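Local coordinates for polysialic acid O-acetyltransferase (Escherichia coli, PDB 3JQY) that catalyses the transfer of acetyl groups from acetyl-CoA to polysialic acid of the bacterial capsule, acting on the 7- or 9-hydroxyl of its sialic acid residues, at the interface of chains A and B. Residues are numbered along the deposited sequence; one frame, centred on the assembly and turned at random. Chains: chain A/B, Polysialic acid O-acetyltransferase.

Contact 1: the interface of chains A and B. Residues chain A 150, 152; chain B 203, 217-219, 229, 239, 243.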
loop_
_atom_site.group_PDB
_atom_site.type_symbol
_atom_site.label_atom_id
_atom_site.label_comp_id
_atom_site.label_asym_id
_atom_site.label_seq_id
_atom_site.Cartn_x
_atom_site.Cartn_y
_atom_site.Cartn_z
ATOM N N PHE A 150 -13.453 -9.814 20.354
ATOM C CA PHE A 150 -14.176 -10.786 21.174
ATOM C C PHE A 150 -15.292 -11.466 20.396
ATOM O O PHE A 150 -15.856 -10.892 19.458
ATOM C CB PHE A 150 -14.800 -10.096 22.392
ATOM C CG PHE A 150 -13.849 -9.229 23.149
ATOM C CD1 PHE A 150 -13.174 -9.724 24.253
ATOM C CD2 PHE A 150 -13.617 -7.917 22.757
ATOM C CE1 PHE A 150 -12.283 -8.930 24.953
ATOM C CE2 PHE A 150 -12.721 -7.117 23.458
ATOM C CZ PHE A 150 -12.062 -7.627 24.559
ATOM N N ILE A 152 -19.094 -12.427 20.391
ATOM C CA ILE A 152 -20.211 -11.736 21.043
ATOM C C ILE A 152 -21.024 -12.651 21.955
ATOM O O ILE A 152 -21.748 -12.185 22.838
ATOM C CB ILE A 152 -21.158 -11.057 20.030
ATOM C CG1 ILE A 152 -21.748 -12.081 19.061
ATOM C CG2 ILE A 152 -20.432 -9.949 19.272
ATOM C CD1 ILE A 152 -22.720 -11.474 18.069
ATOM N N MET B 203 -21.012 -6.235 13.416
ATOM C CA MET B 203 -20.341 -7.266 14.206
ATOM C C MET B 203 -19.648 -8.346 13.368
ATOM O O MET B 203 -19.710 -9.532 13.687
ATOM C CB MET B 203 -21.310 -7.872 15.226
ATOM C CG MET B 203 -21.673 -6.881 16.338
ATOM S SD MET B 203 -22.944 -7.460 17.490
ATOM C CE MET B 203 -24.386 -7.406 16.427
ATOM N N ASN B 217 -20.069 -12.519 14.178
ATOM C CA ASN B 217 -20.362 -12.539 15.605
ATOM C C ASN B 217 -19.199 -12.038 16.447
ATOM O O ASN B 217 -18.869 -12.638 17.466
ATOM C CB ASN B 217 -20.735 -13.955 16.046
ATOM C CG ASN B 217 -21.949 -14.498 15.312
ATOM O OD1 ASN B 217 -21.982 -15.664 14.913
ATOM N ND2 ASN B 217 -22.948 -13.651 15.123
ATOM N N ILE B 218 -18.582 -10.936 16.029
ATOM C CA ILE B 218 -17.477 -10.363 16.794
ATOM C C ILE B 218 -17.696 -8.895 17.134
ATOM O O ILE B 218 -18.571 -8.233 16.572
ATOM C CB ILE B 218 -16.124 -10.506 16.045
ATOM C CG1 ILE B 218 -16.164 -9.771 14.699
ATOM C CG2 ILE B 218 -15.792 -11.963 15.825
ATOM C CD1 ILE B 218 -15.747 -8.321 14.769
ATOM N N ILE B 219 -16.884 -8.401 18.062
ATOM C CA ILE B 219 -16.847 -6.991 18.426
ATOM C C ILE B 219 -15.442 -6.706 18.962
ATOM O O ILE B 219 -14.775 -7.612 19.462
ATOM C CB ILE B 219 -17.923 -6.644 19.479
ATOM C CG1 ILE B 219 -18.170 -5.133 19.518
ATOM C CG2 ILE B 219 -17.537 -7.177 20.863
ATOM C CD1 ILE B 219 -19.420 -4.735 20.293
ATOM N N ILE B 229 -15.369 -8.861 27.163
ATOM C CA ILE B 229 -16.122 -7.683 26.755
ATOM C C ILE B 229 -16.382 -6.745 27.939
ATOM O O ILE B 229 -16.284 -5.523 27.807
ATOM C CB ILE B 229 -17.449 -8.075 26.082
ATOM C CG1 ILE B 229 -17.174 -8.656 24.690
ATOM C CG2 ILE B 229 -18.379 -6.876 26.002
ATOM C CD1 ILE B 229 -18.407 -9.115 23.951
ATOM N N HIS B 239 -21.963 -3.568 22.880
ATOM C CA HIS B 239 -22.353 -4.972 22.897
ATOM C C HIS B 239 -23.801 -5.124 23.358
ATOM O O HIS B 239 -24.586 -5.834 22.736
ATOM C CB HIS B 239 -21.417 -5.779 23.801
ATOM C CG HIS B 239 -21.800 -7.220 23.937
ATOM N ND1 HIS B 239 -21.537 -8.160 22.964
ATOM C CD2 HIS B 239 -22.433 -7.879 24.937
ATOM C CE1 HIS B 239 -21.991 -9.337 23.357
ATOM N NE2 HIS B 239 -22.539 -9.194 24.550
ATOM N N THR B 243 -26.727 -6.486 20.751
ATOM C CA THR B 243 -27.076 -7.902 20.925
ATOM C C THR B 243 -28.235 -8.169 21.884
ATOM O O THR B 243 -28.800 -9.265 21.889
ATOM C CB THR B 243 -25.866 -8.742 21.401
ATOM O OG1 THR B 243 -25.552 -8.413 22.762
ATOM C CG2 THR B 243 -24.661 -8.487 20.515
#

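Contact 2: the interface of chains A and B. Residues chain A 209-210; chain B 193, 208-209.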
loop_
_atom_site.group_PDB
_atom_site.type_symbol
_atom_site.label_atom_id
_atom_site.label_comp_id
_atom_site.label_asym_id
_atom_site.label_seq_id
_atom_site.Cartn_x
_atom_site.Cartn_y
_atom_site.Cartn_z
ATOM N N ASN A 209 -3.713 -11.159 -1.734
ATOM C CA ASN A 209 -4.265 -10.655 -0.486
ATOM C C ASN A 209 -5.727 -11.053 -0.379
ATOM O O ASN A 209 -6.583 -10.397 -0.961
ATOM C CB ASN A 209 -4.152 -9.130 -0.419
ATOM C CG ASN A 209 -4.846 -8.557 0.816
ATOM O OD1 ASN A 209 -5.172 -9.297 1.747
ATOM N ND2 ASN A 209 -5.084 -7.250 0.819
ATOM N N PRO A 210 -6.023 -12.133 0.359
ATOM C CA PRO A 210 -5.064 -12.945 1.114
ATOM C C PRO A 210 -4.262 -13.873 0.216
ATOM O O PRO A 210 -4.754 -14.318 -0.835
ATOM C CB PRO A 210 -5.964 -13.767 2.035
ATOM C CG PRO A 210 -7.226 -13.938 1.253
ATOM C CD PRO A 210 -7.384 -12.702 0.399
ATOM N N GLY B 193 -4.864 -3.482 5.289
ATOM C CA GLY B 193 -4.576 -3.740 3.888
ATOM C C GLY B 193 -5.798 -3.992 3.021
ATOM O O GLY B 193 -5.675 -4.239 1.821
ATOM N N GLY B 208 -9.052 -8.379 3.041
ATOM C CA GLY B 208 -8.714 -8.820 1.700
ATOM C C GLY B 208 -8.819 -7.726 0.653
ATOM O O GLY B 208 -9.275 -6.614 0.933
ATOM N N ASN B 209 -8.384 -8.051 -0.559
ATOM C CA ASN B 209 -8.534 -7.167 -1.706
ATOM C C ASN B 209 -8.954 -8.000 -2.908
ATOM O O ASN B 209 -8.108 -8.598 -3.570
ATOM C CB ASN B 209 -7.212 -6.462 -2.024
ATOM C CG ASN B 209 -7.305 -5.598 -3.277
ATOM O OD1 ASN B 209 -8.400 -5.335 -3.768
ATOM N ND2 ASN B 209 -6.161 -5.130 -3.778
HETATM O O HOH W 1 -6.394 -7.136 3.686
HETATM O O HOH W 2 -7.737 -11.332 -3.225
#

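Contact 3: the interface of chains A and B. Residues chain A 157, 160; chain B 224, 226-227.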
loop_
_atom_site.group_PDB
_atom_site.type_symbol
_atom_site.label_atom_id
_atom_site.label_comp_id
_atom_site.label_asym_id
_atom_site.label_seq_id
_atom_site.Cartn_x
_atom_site.Cartn_y
_atom_site.Cartn_z
ATOM N N ARG A 157 -12.077 -12.934 24.439
ATOM C CA ARG A 157 -11.174 -12.544 23.367
ATOM C C ARG A 157 -10.815 -13.738 22.481
ATOM O O ARG A 157 -10.595 -14.847 22.975
ATOM C CB ARG A 157 -9.916 -11.897 23.944
ATOM C CG ARG A 157 -8.873 -11.604 22.894
ATOM C CD ARG A 157 -7.750 -10.720 23.419
ATOM N NE ARG A 157 -6.889 -10.338 22.307
ATOM C CZ ARG A 157 -5.741 -9.681 22.419
ATOM N NH1 ARG A 157 -5.285 -9.322 23.610
ATOM N NH2 ARG A 157 -5.044 -9.390 21.330
ATOM N N TRP A 160 -5.938 -13.637 20.182
ATOM C CA TRP A 160 -4.673 -13.653 20.904
ATOM C C TRP A 160 -3.514 -13.725 19.914
ATOM O O TRP A 160 -3.626 -14.349 18.854
ATOM C CB TRP A 160 -4.609 -14.854 21.853
ATOM C CG TRP A 160 -5.635 -14.821 22.952
ATOM C CD1 TRP A 160 -6.784 -15.556 23.024
ATOM C CD2 TRP A 160 -5.599 -14.014 24.135
ATOM N NE1 TRP A 160 -7.466 -15.254 24.180
ATOM C CE2 TRP A 160 -6.761 -14.311 24.879
ATOM C CE3 TRP A 160 -4.700 -13.065 24.636
ATOM C CZ2 TRP A 160 -7.046 -13.694 26.096
ATOM C CZ3 TRP A 160 -4.984 -12.455 25.847
ATOM C CH2 TRP A 160 -6.149 -12.772 26.563
ATOM N N ASP B 224 -5.945 -2.800 25.175
ATOM C CA ASP B 224 -5.266 -4.072 24.956
ATOM C C ASP B 224 -5.331 -4.946 26.206
ATOM O O ASP B 224 -4.979 -6.125 26.169
ATOM C CB ASP B 224 -3.811 -3.851 24.536
ATOM C CG ASP B 224 -2.960 -3.301 25.659
ATOM O OD1 ASP B 224 -1.850 -3.833 25.876
ATOM O OD2 ASP B 224 -3.403 -2.344 26.329
ATOM N N ALA B 226 -8.138 -5.609 27.955
ATOM C CA ALA B 226 -9.416 -6.313 28.050
ATOM C C ALA B 226 -9.336 -7.758 27.559
ATOM O O ALA B 226 -8.936 -8.016 26.425
ATOM C CB ALA B 226 -10.498 -5.549 27.290
ATOM N N GLU B 227 -9.726 -8.696 28.419
ATOM C CA GLU B 227 -9.791 -10.106 28.040
ATOM C C GLU B 227 -11.242 -10.558 27.884
ATOM O O GLU B 227 -11.526 -11.582 27.256
ATOM C CB GLU B 227 -9.063 -10.978 29.066
ATOM C CG GLU B 227 -7.636 -10.528 29.347
ATOM C CD GLU B 227 -6.764 -11.640 29.907
ATOM O OE1 GLU B 227 -5.524 -11.476 29.910
ATOM O OE2 GLU B 227 -7.316 -12.676 30.335
HETATM O O HOH W 3 -6.442 -8.622 25.990
#

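Contact 1: the interface of chains A and B
A:Phe150 and B:Ile219 pair as an antiparallel beta bridge: A:Phe150 N gives a nearly straight bond to B:Ile219 O (2.7 Å), and B:Ile219 N returns one to A:Phe150 O (3.0 Å). Two residues further on, A:Ile152 N bonds to B:Asn217 O at 2.9 Å, with the donor well above the carbonyl plane. A:Ile152 buries most surface in this patch. Its CG1 branch sits between the backbone N and the carbonyl carbon (chi1 59°). This lays CD1 against B:Asn217, 3.6 Å from its CA. The other branch, CG2, turns to the backbone of B:Ile218 and to the sulfur of B:Met203. A:Ile152 O lies at the edge of the B:His239 imidazole, in the ring plane, beside CE1. B:Thr243 OG1 lies over one face of that imidazole and B:Ile229 CD1 over the other, both toward the rim. B:Ile229 also meets A:Phe150. The two side chains slide past each other in opposite directions, with B:Ile229 CG1 3.6 Å from A:Phe150 CB. The site joins strand 149-151 of one subunit to strand 218-220 of the next, with 3-10 helix 229-231 and helix 233-245 of chain B packed beside the pair.

Contact 2: the interface of chains A and B
A:Asn209 and B:Asn209, the same residue in two subunits of this hexapeptide-repeat acyltransferase, meet in the left-handed beta-helix trimer. B:Asn209 N donates to the main-chain O of A:Asn209 at 3.0 Å. The bond is fairly straight at the hydrogen (164°), but the donor stands above the carbonyl plane. Water 2 also holds this oxygen, at 2.7 Å from A:Asn209 O, and reaches on to B:Asn209 O at 2.8 Å. The acceptor therefore has a protein partner and a water partner. The peptide bond that follows it, to A:Pro210, is cis.

The side chain of A:Asn209 reaches across to chain B. Its CG is anti to the backbone N (chi1 174°), which carries the amide toward B:Gly208 and B:Gly193. OD1 lies 3.6 Å from B:Gly208 CA, where the glycine has no side chain to intervene. ND2 lies beside B:Asn209 CB and makes a weak bond to B:Gly193 O. Both ends of the amide also contact water 1, A:Asn209 OD1 at 3.1 Å and A:Asn209 ND2 at 3.2 Å. The same water lies 3.0 Å from B:Gly208 N and so ties the amide to the end of strand 204-208. B:Asn209 has almost the same torsions as A:Asn209. Across the contact the two side chains cross at about a right angle, with their amide planes 72° apart.

Contact 3: the interface of chains A and B
Water 3 is gripped by groups from both chains. It lies 2.7 Å from A:Arg157 NH1, in the guanidinium group. On the other side it meets two main-chain carbonyl oxygens, B:Ala226 O at 2.6 Å and B:Asp224 O at 2.9 Å. The arginine thus reaches the chain B loop through water. Its NH1 stays well apart from the carboxylates of B:Asp224 and B:Glu227, so neither forms a salt bridge with it here. These acidic groups might still favour the positive charge at longer range. B:Asp224 is poorly ordered, so its contact with the water is less certain.

A direct bond joins the backbones. A:Arg157 N donates to B:Glu227 O at 3.2 Å, with the donor tilted from the carbonyl plane. From there the arginine side chain runs extended, its CG opposite the backbone N (chi1 174°). Its CD lies beneath the centre of the A:Trp160 ring, 3.8 Å from the plane. This packing within chain A probably steadies both side chains and supports one face of the indole.

A:Trp160 meets chain B with its edge. The side chain of B:Glu227 is extended beyond CG and brings its carboxylate to the rim of the six-membered ring. The carboxylate and ring planes are close to perpendicular, 84° apart. B:Glu227 CD lies in the plane of the indole, 3.6 Å from A:Trp160 CH2.

All three contacts belong to one A–B interface of the trimer and would recur between each pair of neighbouring subunits. Contacts 1 and 3 are neighbours, with C-alpha centres about 13 Å apart. In both, strand 149-151 of chain A or the loop after it meets the C-terminal part of chain B. The C-alpha centre of contact 2 lies about 23 Å from that of contact 1 and about 24 Å from that of contact 3. There residue 209 of each chain, with B:Gly208 and B:Gly193, makes the contact; residue 209 lies at the turn between strands 204-208 and 211-216. The spacing suggests separate holding points that would help fix subunit orientation.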